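Local atomic coordinates of K5 lyase (PDB entry 2X3H), a protein that probably depolymerises the glycosaminoglycan-like K5 capsule of its bacterial host by eliminative cleavage, as a trimeric phage tail spike built on a parallel beta-helix. Residues A285-Y290 with L307-T312; D314-H319 with G340-G345; V333-C338 with Q348-A353. All coordinates share one frame; numbering follows the deposited sequence.

Contact 1 of 3, residues A285-Y290 with L307-T312; sequences ANNPKY and LVDYST
N287 has its CG anti to its carbonyl carbon (chi1 -70°) and D309 has its CG anti to the backbone N (chi1 175°). These torsions lay the two side chains side by side, pointing the same way, with their polar ends together. The amide and carboxylate planes stand almost perpendicular, and N287 ND2 reaches D309 OD2 at 3.2 Å from well above the carboxylate plane. The same nitrogen, N287 ND2, gives a straighter bond, 2.9 Å to N286 OD1, nearly in its own amide plane. The D309 carboxylate is held from its own chain as well. S311 OG donates to the syn lone pair of D309 OD2 at 2.7 Å, and S311 N donates to D309 OD1, closing an Asx turn as the strand ends.

Before this junction the two segments run as neighbouring parallel strands of successive beta-helix coils. A285 is bonded through both its backbone N and its backbone O: A285 N donates to L307 O at 2.8 Å, and A285 O accepts from D309 N at 3.1 Å. On the face carrying A285 and V308, A285 CB meets V308 CG2 at 3.7 Å. Beyond the strands P288 crosses Y310 at about a right angle, with CD over one ring face toward the rim and P288 CG 3.7 Å from Y310 CZ. The phenol is tethered farther on, where Y310 OH hydrogen-bonds H319 O.

Y250 of the second subunit adds its hydroxyl to D309 OD2, which thus meets an amide, a serine and a tyrosine. Such a network fixes the rotation of both the N287 amide and the D309 carboxylate, and it ties the exit of two coils to the interface between subunits.

Contact 2 of 3, residues D314-H319 with G340-G345; sequences DARQAH and GTNSLG
D314 meets the 340-345 loop through its CB, which lies 3.6 Å from S343 OG and 4.0 Å from L344 CD1. S343 OG sits between its own backbone N and carbonyl carbon (chi1 62°), a torsion that turns the hydroxyl back toward D314; S343 OG stops 3.4 Å from D314 N at an angle too poor for a hydrogen bond. L344 touches from its branched end, laying one methyl against the aspartate methylene. One step along, N342 comes in through CB, with N342 CB 3.2 Å from A315 O, while the chain of R316, bent at chi2 and chi3, brings its CD near the N342 side chain.

A type I beta turn from N342 to G345 presents N342, S343 and L344, closed by a bond of 3.1 Å from G345 N to N342 O. G345, like G340 at the start of the segment, has a positive phi that suits a residue without a side chain. The turn belongs to a long loop leaving strand 329-336 of the beta-helix and returning to strand 349-355, so the contact lies at the margin of the coils, partly exposed.

Farther out, S313 steadies the near side: it pairs by backbone with S343, and its hydroxyl bonds A315 N. D314 OD1 has a long, weak ion pair with K289. At the far end of 314-319 the strand enters the coil, where H319 is fixed on both ring nitrogens, ND1 bonding Y290 O and NE2 bonding R354 NH1.

Contact 3 of 3, residues V333-C338 with Q348-A353; sequences VLMSGC and QTATIA
Q348 gives NE2 to A315 O in a hydrogen bond, and in doing so brings the other half of its amide against C338: Q348 OE1 lies 3.7 Å from C338 CA and 3.8 Å from C338 SG. The side chain reaches that far because CG is anti to the backbone N (chi1 176°) and the chain stays extended beyond it. C338 also turns its CB against A350, with C338 CB 4.0 Å from A350 CB, so the cysteine fills the corner between the glutamine and the alanine.

The rest of the contact is largely apolar side-chain packing. The two segments run in nearly opposite directions, 164° apart end to end, yet they are not paired edge to edge. They are successive walls of the same beta-helix coil, facing each other across its interior, and the long excursion between them brings the chain back from strand 329-336 to strand 349-355. V333, M335 and C338 direct CB toward the opposite wall, which answers with Q348, A350 and I352.

I352 slides in antiparallel fashion past both V333 and M335. I352 CD1 sits 3.6 Å from M335 CB, and I352 CG1 3.8 Å from V333 CG1. M335 is drawn out straight, which carries SD past I352 CA and sets M335 CE 4.2 Å from A350 CB; the thioether thus spans I352 and A350 of the facing segment. At I352 the chain turns a corner, and the side chain continues onto V366 and V375 of the next coil. V308 packs on M335 from the preceding coil. L334 and S336, with CB directed away from 348-353, pack instead on N301 and T300 of the second subunit.

How the contacts relate
The three contacts cluster at one end of neighbouring coils, with centres 9 to 10 Å apart. Contact 1 closes before the others open, whereas the segments of contacts 2 and 3 alternate along the chain. Strand 302-309 of contact 1 is the sheet neighbour of strand 329-336 in contact 3, joined by a V308 N to L334 O hydrogen bond and probably one from Y310 N to S336 O; strand 317-319 of contact 2 pairs with 349-355 of contact 3. Together they display the beta-helix principle: stacking between coils, packing across a coil, and loops at its margin. Contacts 1 and 3 also touch the second subunit, so the stacked coils contribute directly to the trimer.

Contact 1 of 3, residues A285-Y290 with L307-T312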
# COMPACT_ATOMS: atom_id res chain seq x y z
N ALA A 285 8.98 12.66 2.38
CA ALA A 285 9.09 14.11 2.29
C ALA A 285 9.59 14.65 3.62
O ALA A 285 8.81 14.88 4.55
CB ALA A 285 7.74 14.72 1.91
N ASN A 286 10.90 14.81 3.71
CA ASN A 286 11.55 15.36 4.88
C ASN A 286 11.49 16.87 4.78
O ASN A 286 12.34 17.50 4.15
CB ASN A 286 12.99 14.83 4.94
CG ASN A 286 13.83 15.51 6.02
OD1 ASN A 286 13.34 16.34 6.78
ND2 ASN A 286 15.12 15.15 6.08
N ASN A 287 10.45 17.46 5.37
CA ASN A 287 10.33 18.91 5.50
C ASN A 287 10.37 19.70 4.18
O ASN A 287 11.22 20.58 3.98
CB ASN A 287 11.32 19.43 6.55
CG ASN A 287 10.91 19.00 7.93
OD1 ASN A 287 10.10 19.67 8.56
ND2 ASN A 287 11.38 17.82 8.36
N PRO A 288 9.40 19.42 3.31
CA PRO A 288 9.31 20.20 2.10
C PRO A 288 8.79 21.59 2.47
O PRO A 288 8.35 21.82 3.61
CB PRO A 288 8.28 19.43 1.27
CG PRO A 288 7.37 18.82 2.30
CD PRO A 288 8.29 18.46 3.46
N LYS A 289 8.82 22.50 1.50
CA LYS A 289 8.41 23.87 1.76
C LYS A 289 7.00 24.18 1.26
O LYS A 289 6.47 25.25 1.54
CB LYS A 289 9.39 24.87 1.14
CG LYS A 289 10.66 25.09 1.97
CD LYS A 289 11.72 24.06 1.68
CE LYS A 289 13.11 24.62 1.96
NZ LYS A 289 13.22 25.27 3.29
N TYR A 290 6.38 23.24 0.54
CA TYR A 290 5.01 23.44 0.07
C TYR A 290 4.16 22.18 0.06
O TYR A 290 3.06 22.18 0.62
CB TYR A 290 4.98 24.09 -1.32
CG TYR A 290 3.59 24.52 -1.73
CD1 TYR A 290 3.07 25.75 -1.33
CD2 TYR A 290 2.77 23.68 -2.49
CE1 TYR A 290 1.79 26.14 -1.70
CE2 TYR A 290 1.50 24.07 -2.87
CZ TYR A 290 1.01 25.30 -2.47
OH TYR A 290 -0.26 25.71 -2.84
N LEU A 307 4.92 9.76 3.24
CA LEU A 307 5.17 10.16 4.62
C LEU A 307 5.74 11.57 4.56
O LEU A 307 6.74 11.81 3.89
CB LEU A 307 6.16 9.20 5.31
CG LEU A 307 6.31 9.36 6.83
CD1 LEU A 307 6.90 8.08 7.38
CD2 LEU A 307 7.18 10.57 7.22
N VAL A 308 5.10 12.49 5.26
CA VAL A 308 5.56 13.88 5.22
C VAL A 308 5.65 14.48 6.62
O VAL A 308 4.73 14.33 7.42
CB VAL A 308 4.73 14.75 4.22
CG1 VAL A 308 3.27 14.68 4.53
CG2 VAL A 308 5.23 16.20 4.17
N ASP A 309 6.78 15.11 6.92
CA ASP A 309 6.98 15.82 8.19
C ASP A 309 7.27 17.28 7.91
O ASP A 309 8.03 17.59 6.99
CB ASP A 309 8.16 15.22 8.95
CG ASP A 309 8.49 16.00 10.22
OD1 ASP A 309 7.54 16.39 10.93
OD2 ASP A 309 9.69 16.21 10.51
N TYR A 310 6.67 18.17 8.70
CA TYR A 310 6.91 19.61 8.59
C TYR A 310 7.56 20.22 9.86
O TYR A 310 7.69 21.44 9.96
CB TYR A 310 5.60 20.35 8.30
CG TYR A 310 5.20 20.31 6.84
CD1 TYR A 310 5.75 21.20 5.93
CD2 TYR A 310 4.30 19.36 6.36
CE1 TYR A 310 5.41 21.16 4.58
CE2 TYR A 310 3.95 19.32 5.02
CZ TYR A 310 4.52 20.22 4.13
OH TYR A 310 4.19 20.21 2.78
N SER A 311 7.95 19.37 10.81
CA SER A 311 8.41 19.84 12.14
C SER A 311 9.57 20.83 12.10
O SER A 311 9.72 21.62 13.04
CB SER A 311 8.77 18.66 13.04
OG SER A 311 9.92 18.00 12.57
N THR A 312 10.39 20.79 11.06
CA THR A 312 11.52 21.73 10.98
C THR A 312 11.47 22.63 9.73
O THR A 312 12.48 23.22 9.34
CB THR A 312 12.88 21.01 11.01
OG1 THR A 312 13.04 20.19 9.85
CG2 THR A 312 13.01 20.18 12.28

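Contact 2 of 3, residues D314-H319 with G340-G345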
# COMPACT_ATOMS: atom_id res chain seq x y z
N ASP A 314 10.17 25.74 7.14
CA ASP A 314 9.71 27.13 7.14
C ASP A 314 8.50 27.37 6.22
O ASP A 314 8.12 28.52 5.99
CB ASP A 314 10.86 28.11 6.83
CG ASP A 314 11.47 27.91 5.44
OD1 ASP A 314 10.91 27.15 4.62
OD2 ASP A 314 12.52 28.55 5.16
N ALA A 315 7.87 26.29 5.75
CA ALA A 315 6.65 26.40 4.97
C ALA A 315 5.63 27.29 5.68
O ALA A 315 5.41 27.15 6.89
CB ALA A 315 6.04 25.00 4.78
N ARG A 316 4.99 28.18 4.93
CA ARG A 316 3.87 28.97 5.45
C ARG A 316 2.54 28.30 5.17
O ARG A 316 1.54 28.56 5.85
CB ARG A 316 3.89 30.37 4.84
CG ARG A 316 5.11 31.16 5.27
CD ARG A 316 4.97 31.59 6.72
NE ARG A 316 4.14 32.79 6.81
CZ ARG A 316 4.51 33.97 6.31
NH1 ARG A 316 5.68 34.08 5.69
NH2 ARG A 316 3.72 35.03 6.42
N GLN A 317 2.52 27.47 4.13
CA GLN A 317 1.34 26.69 3.76
C GLN A 317 1.77 25.25 3.52
O GLN A 317 2.27 24.91 2.45
CB GLN A 317 0.69 27.26 2.50
CG GLN A 317 0.15 28.67 2.65
CD GLN A 317 -0.22 29.29 1.31
OE1 GLN A 317 0.43 29.04 0.30
NE2 GLN A 317 -1.27 30.11 1.31
N ALA A 318 1.57 24.40 4.53
CA ALA A 318 2.03 23.02 4.48
C ALA A 318 0.96 22.13 3.85
O ALA A 318 -0.19 22.16 4.28
CB ALA A 318 2.38 22.53 5.88
N HIS A 319 1.35 21.36 2.85
CA HIS A 319 0.43 20.42 2.17
C HIS A 319 0.97 18.99 2.15
O HIS A 319 2.18 18.77 2.07
CB HIS A 319 0.21 20.82 0.70
CG HIS A 319 -0.41 22.16 0.50
ND1 HIS A 319 0.30 23.34 0.59
CD2 HIS A 319 -1.68 22.51 0.18
CE1 HIS A 319 -0.50 24.36 0.32
NE2 HIS A 319 -1.72 23.88 0.08
N GLY A 340 0.58 24.74 13.77
CA GLY A 340 0.03 26.06 13.53
C GLY A 340 1.09 27.13 13.32
O GLY A 340 0.77 28.25 12.92
N THR A 341 2.34 26.80 13.62
CA THR A 341 3.45 27.70 13.37
C THR A 341 4.60 26.96 12.69
O THR A 341 4.78 25.75 12.88
CB THR A 341 3.98 28.33 14.68
OG1 THR A 341 4.58 27.31 15.48
CG2 THR A 341 2.84 28.99 15.45
N ASN A 342 5.38 27.68 11.89
CA ASN A 342 6.53 27.06 11.22
C ASN A 342 7.80 27.14 12.06
O ASN A 342 7.77 27.50 13.24
CB ASN A 342 6.72 27.58 9.78
CG ASN A 342 7.23 29.02 9.71
OD1 ASN A 342 7.33 29.61 8.63
ND2 ASN A 342 7.52 29.60 10.87
N SER A 343 8.92 26.76 11.44
CA SER A 343 10.18 26.64 12.17
C SER A 343 10.69 28.00 12.63
O SER A 343 11.58 28.09 13.48
CB SER A 343 11.24 25.97 11.29
OG SER A 343 11.49 26.75 10.13
N LEU A 344 10.15 29.06 12.03
CA LEU A 344 10.55 30.43 12.34
C LEU A 344 9.57 31.14 13.26
O LEU A 344 9.73 32.33 13.54
CB LEU A 344 10.71 31.23 11.05
CG LEU A 344 11.65 30.64 9.99
CD1 LEU A 344 11.62 31.50 8.73
CD2 LEU A 344 13.07 30.51 10.52
N GLY A 345 8.55 30.42 13.72
CA GLY A 345 7.55 31.00 14.63
C GLY A 345 6.40 31.71 13.92
O GLY A 345 5.53 32.29 14.57

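Contact 3 of 3, residues V333-C338 with Q348-A353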
# COMPACT_ATOMS: atom_id res chain seq x y z
N VAL A 333 -1.50 8.81 3.08
CA VAL A 333 -0.73 10.03 3.33
C VAL A 333 -0.63 10.24 4.85
O VAL A 333 -1.63 10.54 5.50
CB VAL A 333 -1.38 11.27 2.70
CG1 VAL A 333 -0.48 12.49 2.88
CG2 VAL A 333 -1.66 11.03 1.22
N LEU A 334 0.56 10.06 5.40
CA LEU A 334 0.79 10.27 6.82
C LEU A 334 1.53 11.60 6.96
O LEU A 334 2.67 11.73 6.51
CB LEU A 334 1.60 9.10 7.39
CG LEU A 334 2.08 9.17 8.85
CD1 LEU A 334 1.15 9.91 9.78
CD2 LEU A 334 2.49 7.79 9.39
N MET A 335 0.87 12.58 7.56
CA MET A 335 1.47 13.91 7.69
C MET A 335 1.54 14.34 9.15
O MET A 335 0.60 14.15 9.92
CB MET A 335 0.68 14.92 6.84
CG MET A 335 1.18 16.37 6.91
SD MET A 335 0.38 17.29 5.59
CE MET A 335 0.29 18.95 6.26
N SER A 336 2.67 14.93 9.54
CA SER A 336 2.81 15.39 10.91
C SER A 336 3.71 16.61 10.96
O SER A 336 4.24 17.03 9.94
CB SER A 336 3.34 14.27 11.81
OG SER A 336 4.70 13.98 11.52
N GLY A 337 3.87 17.19 12.15
CA GLY A 337 4.78 18.32 12.31
C GLY A 337 4.19 19.68 12.00
O GLY A 337 4.93 20.65 11.79
N CYS A 338 2.86 19.78 12.00
CA CYS A 338 2.18 21.06 11.81
C CYS A 338 1.35 21.41 13.04
O CYS A 338 0.24 20.87 13.22
CB CYS A 338 1.22 21.00 10.61
SG CYS A 338 1.98 20.57 9.03
N GLN A 348 1.47 28.97 10.16
CA GLN A 348 1.57 27.94 9.13
C GLN A 348 0.24 27.19 9.03
O GLN A 348 -0.22 26.59 10.01
CB GLN A 348 2.71 26.97 9.46
CG GLN A 348 2.85 25.79 8.51
CD GLN A 348 3.83 24.78 9.03
OE1 GLN A 348 3.49 23.95 9.86
NE2 GLN A 348 5.07 24.87 8.58
N THR A 349 -0.38 27.24 7.86
CA THR A 349 -1.58 26.44 7.64
C THR A 349 -1.21 25.03 7.23
O THR A 349 -0.10 24.78 6.74
CB THR A 349 -2.47 27.04 6.55
OG1 THR A 349 -1.74 27.10 5.32
CG2 THR A 349 -2.94 28.43 6.96
N ALA A 350 -2.14 24.11 7.45
CA ALA A 350 -1.98 22.71 7.09
C ALA A 350 -3.14 22.27 6.20
O ALA A 350 -4.29 22.65 6.42
CB ALA A 350 -1.93 21.83 8.35
N THR A 351 -2.82 21.47 5.19
CA THR A 351 -3.82 20.86 4.32
C THR A 351 -3.28 19.50 3.89
O THR A 351 -2.34 19.44 3.10
CB THR A 351 -4.05 21.72 3.06
OG1 THR A 351 -4.47 23.04 3.43
CG2 THR A 351 -5.12 21.10 2.17
N ILE A 352 -3.84 18.39 4.39
CA ILE A 352 -3.27 17.08 4.05
C ILE A 352 -3.65 16.63 2.63
O ILE A 352 -2.87 15.91 1.97
CB ILE A 352 -3.62 16.00 5.12
CG1 ILE A 352 -2.77 14.73 4.94
CG2 ILE A 352 -5.10 15.65 5.11
CD1 ILE A 352 -2.73 13.86 6.17
N ALA A 353 -4.82 17.06 2.17
CA ALA A 353 -5.24 16.78 0.79
C ALA A 353 -5.98 18.01 0.27
O ALA A 353 -6.93 18.48 0.89
CB ALA A 353 -6.16 15.55 0.75